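Local structure of cycloserine biosynthesis protein DcsG (Streptomyces lavendulae, 6JIL) at residues A[249-257]-A[267-278]; A[115-123]-A[155-163]. The protein catalyses the ATP-dependent cyclisation of O-ureido-D-serine to the antibiotic D-cycloserine, as a magnesium-dependent ligase of the ATP-grasp family. All coordinates share one frame; numbering follows the deposited sequence.

Contact 1 (A[249-257]-A[267-278]); sequences PLVCGRVDL and VLEMELCEPSLN. With MG (magnesium ion), chain I; MG (magnesium ion), chain H; ADP (adenosine-5'-diphosphate), chain G.
Arg-254 and Glu-271 face each other as an antiparallel hydrogen-bonded pair in the beta hairpin 252-259/265-271, which carries the magnesium-binding Glu-269 and Glu-271 of this ATP-grasp fold. Their backbones bond reciprocally, Arg-254 N to Glu-271 O and Glu-271 N to Arg-254 O. Two residues along the strand, Asp-256 N donates to Glu-269 O and Leu-268 N to Asp-256 O. Past the strand pairing, one water donates to both Cys-252 O and Leu-272 O.

The charged side chains share one face of the hairpin. Arg-254 bends at its third torsion (76°), bringing its guanidinium beside the Glu-271 carboxylate with the two planes nearly perpendicular (87°). Arg-254 NH2 donates to Glu-271 OE2 at 2.7 Å, well above the carboxylate plane, and the Arg-254 NH1 bond to Glu-271 OE1 is weak; together they form a salt bridge. Arg-254 NH2 also takes the syn lone pair of Asp-256 OD2 at 2.9 Å, and Arg-254 NH1 meets a lone pair of Ser-276 O in the carbonyl plane at 2.7 Å. Together these bonds probably limit its rotation and help to orient Glu-271; both residues are inferred to belong to the active site. Arg-220, likewise inferred to be catalytic, bonds the side chains of Ser-276 and Asn-278.

On the other face, Val-255 CG2 sits tightly against CE of Met-270 (a selenomethionine), 3.4 Å away, and Val-255 CG1 touches Val-267 CG2. Beyond the strands, Leu-250 crosses Leu-272 at about a right angle through their CD1 methyls. Helix 227-244 covers Leu-250 and Met-270.

Glu-269 chelates one magnesium ion through both oxygens, and Glu-271 OE2 binds the same ion at 2.2 Å together with ADP O2B. Glu-269 OE2 also bridges to the second magnesium ion, 2.2 Å away, and ADP binds that ion through O1B and O2A.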
# COMPACT_ATOMS: atom_id res chain seq x y z
N PRO A 249 16.03 0.74 8.53
CA PRO A 249 15.16 1.37 7.54
C PRO A 249 14.21 0.29 7.02
O PRO A 249 14.37 -0.89 7.34
CB PRO A 249 16.13 1.83 6.45
CG PRO A 249 17.46 1.88 7.15
CD PRO A 249 17.42 0.69 8.05
N LEU A 250 13.23 0.67 6.23
CA LEU A 250 12.34 -0.33 5.68
C LEU A 250 13.11 -1.00 4.53
O LEU A 250 13.68 -0.31 3.69
CB LEU A 250 11.05 0.33 5.19
CG LEU A 250 10.22 0.85 6.36
CD1 LEU A 250 9.46 2.10 5.96
CD2 LEU A 250 9.27 -0.25 6.83
N VAL A 251 13.15 -2.32 4.53
CA VAL A 251 13.86 -3.04 3.47
C VAL A 251 13.38 -2.51 2.14
O VAL A 251 14.16 -2.27 1.22
CB VAL A 251 13.60 -4.57 3.53
CG1 VAL A 251 14.18 -5.15 4.79
CG2 VAL A 251 12.11 -4.85 3.47
N CYS A 252 12.07 -2.32 2.03
CA CYS A 252 11.48 -1.81 0.81
C CYS A 252 10.17 -1.13 1.15
O CYS A 252 9.58 -1.38 2.20
CB CYS A 252 11.21 -2.94 -0.18
SG CYS A 252 9.83 -4.01 0.26
N GLY A 253 9.72 -0.26 0.25
CA GLY A 253 8.47 0.43 0.46
C GLY A 253 8.13 1.22 -0.78
O GLY A 253 9.00 1.50 -1.60
N ARG A 254 6.86 1.56 -0.93
CA ARG A 254 6.43 2.33 -2.07
C ARG A 254 5.56 3.45 -1.52
O ARG A 254 4.69 3.21 -0.68
CB ARG A 254 5.61 1.48 -3.04
CG ARG A 254 5.51 2.09 -4.44
CD ARG A 254 4.59 1.31 -5.38
NE ARG A 254 3.18 1.54 -5.08
CZ ARG A 254 2.37 0.63 -4.56
NH1 ARG A 254 2.82 -0.59 -4.29
NH2 ARG A 254 1.10 0.94 -4.31
N VAL A 255 5.82 4.67 -1.97
CA VAL A 255 5.06 5.82 -1.53
C VAL A 255 4.39 6.40 -2.76
O VAL A 255 5.08 6.80 -3.70
CB VAL A 255 5.98 6.87 -0.90
CG1 VAL A 255 5.17 8.03 -0.38
CG2 VAL A 255 6.80 6.24 0.21
N ASP A 256 3.06 6.43 -2.76
CA ASP A 256 2.33 6.96 -3.90
C ASP A 256 1.94 8.43 -3.67
O ASP A 256 1.32 8.78 -2.66
CB ASP A 256 1.09 6.10 -4.17
CG ASP A 256 1.44 4.62 -4.31
OD1 ASP A 256 2.52 4.29 -4.85
OD2 ASP A 256 0.62 3.78 -3.88
N LEU A 257 2.33 9.27 -4.62
CA LEU A 257 2.09 10.71 -4.55
C LEU A 257 1.14 11.26 -5.59
O LEU A 257 1.09 10.76 -6.71
CB LEU A 257 3.42 11.46 -4.69
CG LEU A 257 4.35 11.60 -3.50
CD1 LEU A 257 4.26 10.40 -2.60
CD2 LEU A 257 5.77 11.82 -4.02
N VAL A 267 1.08 12.49 -0.14
CA VAL A 267 0.90 11.06 -0.10
C VAL A 267 -0.55 10.65 -0.34
O VAL A 267 -1.47 11.21 0.26
CB VAL A 267 1.36 10.49 1.25
CG1 VAL A 267 1.14 8.99 1.30
CG2 VAL A 267 2.83 10.83 1.47
N LEU A 268 -0.74 9.68 -1.23
CA LEU A 268 -2.06 9.13 -1.56
C LEU A 268 -2.17 7.92 -0.64
O LEU A 268 -3.10 7.80 0.14
CB LEU A 268 -2.08 8.65 -3.01
CG LEU A 268 -3.38 8.26 -3.72
CD1 LEU A 268 -3.02 7.32 -4.87
CD2 LEU A 268 -4.36 7.59 -2.80
N GLU A 269 -1.19 7.03 -0.77
CA GLU A 269 -1.12 5.83 0.05
C GLU A 269 0.34 5.38 0.07
O GLU A 269 1.15 5.82 -0.75
CB GLU A 269 -2.02 4.72 -0.50
CG GLU A 269 -1.49 3.99 -1.72
CD GLU A 269 -1.99 2.56 -1.79
OE1 GLU A 269 -1.87 1.85 -0.77
OE2 GLU A 269 -2.49 2.14 -2.85
N MSE A 270 0.66 4.50 1.00
CA MSE A 270 2.01 4.00 1.17
C MSE A 270 1.96 2.52 1.51
O MSE A 270 1.15 2.11 2.35
CB MSE A 270 2.70 4.80 2.28
CG MSE A 270 3.95 4.17 2.85
SE MSE A 270 4.67 5.24 4.31
CE MSE A 270 6.37 5.68 3.52
N GLU A 271 2.80 1.72 0.87
CA GLU A 271 2.83 0.27 1.11
C GLU A 271 4.19 -0.21 1.61
O GLU A 271 5.19 -0.16 0.89
CB GLU A 271 2.41 -0.48 -0.15
CG GLU A 271 0.91 -0.44 -0.39
CD GLU A 271 0.51 -0.97 -1.75
OE1 GLU A 271 0.99 -2.05 -2.14
OE2 GLU A 271 -0.29 -0.31 -2.42
N LEU A 272 4.20 -0.70 2.84
CA LEU A 272 5.43 -1.16 3.47
C LEU A 272 5.47 -2.65 3.78
O LEU A 272 6.53 -3.21 4.05
CB LEU A 272 5.65 -0.37 4.75
CG LEU A 272 5.44 1.13 4.56
CD1 LEU A 272 5.62 1.84 5.87
CD2 LEU A 272 6.41 1.65 3.50
N CYS A 273 4.30 -3.29 3.76
CA CYS A 273 4.22 -4.70 4.08
C CYS A 273 4.39 -5.61 2.88
O CYS A 273 5.35 -6.36 2.81
CB CYS A 273 2.88 -5.01 4.76
SG CYS A 273 2.71 -6.73 5.23
N GLU A 274 3.45 -5.53 1.94
CA GLU A 274 3.49 -6.34 0.72
C GLU A 274 3.22 -5.47 -0.51
O GLU A 274 2.22 -5.64 -1.20
CB GLU A 274 2.45 -7.46 0.81
CG GLU A 274 1.16 -7.08 1.51
CD GLU A 274 0.54 -5.81 0.96
OE1 GLU A 274 1.11 -4.72 1.17
OE2 GLU A 274 -0.52 -5.90 0.30
N PRO A 275 4.12 -4.53 -0.81
CA PRO A 275 3.96 -3.64 -1.96
C PRO A 275 4.35 -4.17 -3.32
O PRO A 275 5.25 -5.00 -3.46
CB PRO A 275 4.86 -2.48 -1.60
CG PRO A 275 6.04 -3.21 -1.00
CD PRO A 275 5.36 -4.19 -0.07
N SER A 276 3.64 -3.69 -4.33
CA SER A 276 4.00 -4.00 -5.69
C SER A 276 5.14 -2.99 -5.77
O SER A 276 4.97 -1.83 -5.39
CB SER A 276 2.88 -3.62 -6.65
OG SER A 276 3.39 -3.38 -7.95
N LEU A 277 6.31 -3.43 -6.22
CA LEU A 277 7.47 -2.54 -6.28
C LEU A 277 7.84 -2.01 -7.67
O LEU A 277 8.65 -1.09 -7.77
CB LEU A 277 8.66 -3.24 -5.64
CG LEU A 277 8.46 -3.55 -4.15
CD1 LEU A 277 9.44 -4.63 -3.70
CD2 LEU A 277 8.66 -2.28 -3.35
N ASN A 278 7.27 -2.59 -8.72
CA ASN A 278 7.55 -2.18 -10.10
C ASN A 278 9.01 -2.44 -10.47
O ASN A 278 9.64 -1.64 -11.18
CB ASN A 278 7.23 -0.69 -10.30
CG ASN A 278 5.77 -0.38 -10.08
OD1 ASN A 278 4.89 -1.02 -10.65
ND2 ASN A 278 5.49 0.62 -9.25
MG MG I . -2.46 0.02 -2.07
MG MG H . -2.78 2.60 -5.03
PB ADP G . -5.59 1.10 -3.11
O1B ADP G . -4.71 1.37 -4.44
O2B ADP G . -4.69 0.57 -2.00
O3B ADP G . -6.67 0.05 -3.44
PA ADP G . -5.83 3.83 -3.32
O1A ADP G . -5.69 4.89 -2.32
O2A ADP G . -4.43 3.67 -4.05
O3A ADP G . -6.31 2.46 -2.57
O5' ADP G . -6.99 4.27 -4.35
C5' ADP G . -6.90 3.47 -5.53
C4' ADP G . -6.97 4.41 -6.75
O4' ADP G . -8.13 5.26 -6.65
C3' ADP G . -5.75 5.31 -6.82
O3' ADP G . -4.69 4.71 -7.56
C2' ADP G . -6.30 6.59 -7.47
O2' ADP G . -6.22 6.53 -8.89
C1' ADP G . -7.76 6.64 -6.96
N9 ADP G . -7.89 7.52 -5.76
C8 ADP G . -8.08 7.13 -4.46
N7 ADP G . -8.20 8.16 -3.68
C5 ADP G . -8.10 9.29 -4.41
C6 ADP G . -8.36 10.66 -4.17
N6 ADP G . -8.61 11.11 -2.88
N1 ADP G . -8.39 11.51 -5.21
C2 ADP G . -8.18 11.10 -6.46
N3 ADP G . -7.94 9.82 -6.74
C4 ADP G . -7.89 8.89 -5.77
O HOH W 1 9.40 -3.41 3.87
O HOH W 2 -3.98 2.24 -7.12
O HOH W 3 -1.05 4.11 -5.41
O HOH W 4 -3.13 -1.25 -0.28

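Contact 2 (A[115-123]-A[155-163])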
# COMPACT_ATOMS: atom_id res chain seq x y z
N SER A 115 -20.28 3.82 13.57
CA SER A 115 -20.65 5.19 13.25
C SER A 115 -21.89 5.23 12.37
O SER A 115 -22.25 4.23 11.73
CB SER A 115 -19.52 5.90 12.50
OG SER A 115 -18.35 6.00 13.28
N ASP A 116 -22.54 6.38 12.35
CA ASP A 116 -23.72 6.59 11.53
C ASP A 116 -23.15 6.89 10.14
O ASP A 116 -22.55 7.94 9.92
CB ASP A 116 -24.50 7.79 12.06
CG ASP A 116 -25.79 8.04 11.31
OD1 ASP A 116 -25.76 8.11 10.06
OD2 ASP A 116 -26.84 8.19 11.97
N ALA A 117 -23.33 5.97 9.20
CA ALA A 117 -22.79 6.15 7.86
C ALA A 117 -23.17 7.47 7.17
O ALA A 117 -22.28 8.23 6.75
CB ALA A 117 -23.19 4.98 6.96
N LEU A 118 -24.47 7.75 7.06
CA LEU A 118 -24.90 8.97 6.39
C LEU A 118 -24.50 10.26 7.09
O LEU A 118 -24.16 11.24 6.43
CB LEU A 118 -26.42 8.96 6.17
CG LEU A 118 -26.94 10.17 5.38
CD1 LEU A 118 -26.10 10.36 4.12
CD2 LEU A 118 -28.39 9.98 5.02
N ALA A 119 -24.54 10.28 8.42
CA ALA A 119 -24.14 11.48 9.15
C ALA A 119 -22.66 11.73 8.87
O ALA A 119 -22.26 12.85 8.60
CB ALA A 119 -24.37 11.31 10.64
N ALA A 120 -21.86 10.66 8.94
CA ALA A 120 -20.43 10.76 8.70
C ALA A 120 -20.13 11.39 7.35
O ALA A 120 -19.24 12.24 7.24
CB ALA A 120 -19.79 9.38 8.77
N VAL A 121 -20.86 10.97 6.31
CA VAL A 121 -20.65 11.51 4.97
C VAL A 121 -21.03 12.99 4.91
O VAL A 121 -20.32 13.81 4.32
CB VAL A 121 -21.46 10.74 3.92
CG1 VAL A 121 -21.38 11.45 2.58
CG2 VAL A 121 -20.94 9.32 3.79
N ARG A 122 -22.15 13.34 5.55
CA ARG A 122 -22.61 14.71 5.55
C ARG A 122 -21.71 15.65 6.35
O ARG A 122 -21.47 16.77 5.92
CB ARG A 122 -24.05 14.77 6.06
CG ARG A 122 -25.00 14.13 5.05
CD ARG A 122 -26.47 14.24 5.39
NE ARG A 122 -27.26 13.87 4.22
CZ ARG A 122 -28.56 13.58 4.24
NH1 ARG A 122 -29.23 13.63 5.39
NH2 ARG A 122 -29.18 13.25 3.12
N ASP A 123 -21.19 15.20 7.48
CA ASP A 123 -20.30 16.05 8.25
C ASP A 123 -19.06 16.31 7.40
O ASP A 123 -18.55 17.43 7.36
CB ASP A 123 -19.86 15.39 9.56
CG ASP A 123 -18.84 16.23 10.31
OD1 ASP A 123 -19.23 17.28 10.86
OD2 ASP A 123 -17.64 15.86 10.35
N ALA A 155 -24.32 11.86 -1.61
CA ALA A 155 -23.98 11.47 -0.25
C ALA A 155 -24.71 10.20 0.20
O ALA A 155 -24.09 9.28 0.75
CB ALA A 155 -24.29 12.62 0.71
N GLU A 156 -26.02 10.14 -0.02
CA GLU A 156 -26.80 8.98 0.39
C GLU A 156 -26.25 7.69 -0.20
O GLU A 156 -26.00 6.74 0.52
CB GLU A 156 -28.28 9.18 0.02
CG GLU A 156 -29.24 8.22 0.72
CD GLU A 156 -29.37 6.89 0.00
OE1 GLU A 156 -30.00 5.96 0.56
OE2 GLU A 156 -28.84 6.76 -1.12
N PRO A 157 -26.06 7.65 -1.53
CA PRO A 157 -25.52 6.42 -2.14
C PRO A 157 -24.16 6.06 -1.56
O PRO A 157 -23.88 4.90 -1.25
CB PRO A 157 -25.44 6.79 -3.62
CG PRO A 157 -26.58 7.74 -3.79
CD PRO A 157 -26.44 8.62 -2.57
N ALA A 158 -23.30 7.07 -1.40
CA ALA A 158 -21.98 6.83 -0.84
C ALA A 158 -22.10 6.34 0.61
O ALA A 158 -21.32 5.51 1.05
CB ALA A 158 -21.15 8.11 -0.91
N SER A 159 -23.08 6.87 1.35
CA SER A 159 -23.25 6.46 2.73
C SER A 159 -23.59 4.98 2.76
O SER A 159 -23.25 4.28 3.72
CB SER A 159 -24.36 7.28 3.40
OG SER A 159 -25.62 7.03 2.82
N ARG A 160 -24.25 4.51 1.71
CA ARG A 160 -24.62 3.10 1.62
C ARG A 160 -23.37 2.29 1.32
O ARG A 160 -23.23 1.15 1.76
CB ARG A 160 -25.68 2.89 0.53
CG ARG A 160 -27.11 3.08 1.02
CD ARG A 160 -28.00 3.72 -0.05
NE ARG A 160 -27.89 3.05 -1.35
CZ ARG A 160 -28.47 3.49 -2.46
NH1 ARG A 160 -29.20 4.60 -2.44
NH2 ARG A 160 -28.32 2.83 -3.60
N HIS A 161 -22.45 2.89 0.57
CA HIS A 161 -21.20 2.23 0.25
C HIS A 161 -20.43 2.15 1.57
O HIS A 161 -19.86 1.12 1.92
CB HIS A 161 -20.41 3.04 -0.78
CG HIS A 161 -19.08 2.46 -1.14
ND1 HIS A 161 -18.19 3.09 -1.98
CD2 HIS A 161 -18.48 1.30 -0.77
CE1 HIS A 161 -17.10 2.36 -2.11
NE2 HIS A 161 -17.25 1.26 -1.39
N VAL A 162 -20.45 3.25 2.31
CA VAL A 162 -19.76 3.33 3.59
C VAL A 162 -20.32 2.30 4.57
O VAL A 162 -19.57 1.57 5.21
CB VAL A 162 -19.89 4.75 4.21
CG1 VAL A 162 -19.40 4.75 5.66
CG2 VAL A 162 -19.07 5.74 3.39
N ALA A 163 -21.65 2.24 4.66
CA ALA A 163 -22.30 1.31 5.57
C ALA A 163 -21.88 -0.12 5.28
O ALA A 163 -21.59 -0.89 6.20
CB ALA A 163 -23.82 1.45 5.47
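Leu-118, which meets Ser-159 across the contact through CD1, lays its other methyl, CD2, over the centre of one face of the Arg-122 guanidinium, 3.6 Å above the plane. On the partner helix the Arg-160 guanidinium has Pro-157 CA over one face, offset toward the rim, and the Glu-156 carboxylate at its edge. There Arg-160 NH1 hydrogen-bonds to the syn lone pair of Glu-156 OE2 (2.6 Å), as part of a salt bridge. This pair lies along the outer side of helix 155-167.

Between the helices the contact is mostly apolar, and close. Val-121 forks over the partner: CG1 rests on Ala-155 CB (3.7 Å), while CG2, anti to the carbonyl carbon, leans against Ser-159 CA and Val-162 CG2. Small residues allow the short segment axes to approach within 8.3 Å at an angle of 125°. The helices 117-127 and 155-167 belong to the ATP-grasp region, and the second packs on an antiparallel sheet, with Val-162 against Val-136, Val-172 and Leu-174.

Ala-117 CB points at the backbone of the other helix, 3.3 Å from Ser-159 O, and also touches Ala-163 CB at 3.9 Å. Ser-159 CB comes within 3.5 Å of Leu-118 CA. Asp-116 caps the start of helix 117-127, its OD1 accepting from Ala-119 N at 3.0 Å from above the carboxylate plane.

Contact 2 closes before contact 1 opens along the chain, and their centres lie 29 Å apart with about 14 Å between nearest atoms. They belong to different sheets of one ATP-grasp region. The helices of contact 2 include one that packs on the four-stranded antiparallel sheet containing strands 133-138 and 172-176, whereas contact 1 pairs the edge strand 265-271 with its neighbour 252-259 in a five-stranded antiparallel sheet. Both sheets contribute to the ADP site: Lys-137 and Pro-176 of the first bond it, while contact 1 supplies magnesium ligands for its phosphates. This is the usual ATP-grasp division, with the nucleotide between two alpha+beta subdomains; contact 2 lies toward the periphery, its centre about 25 Å from that of the chain.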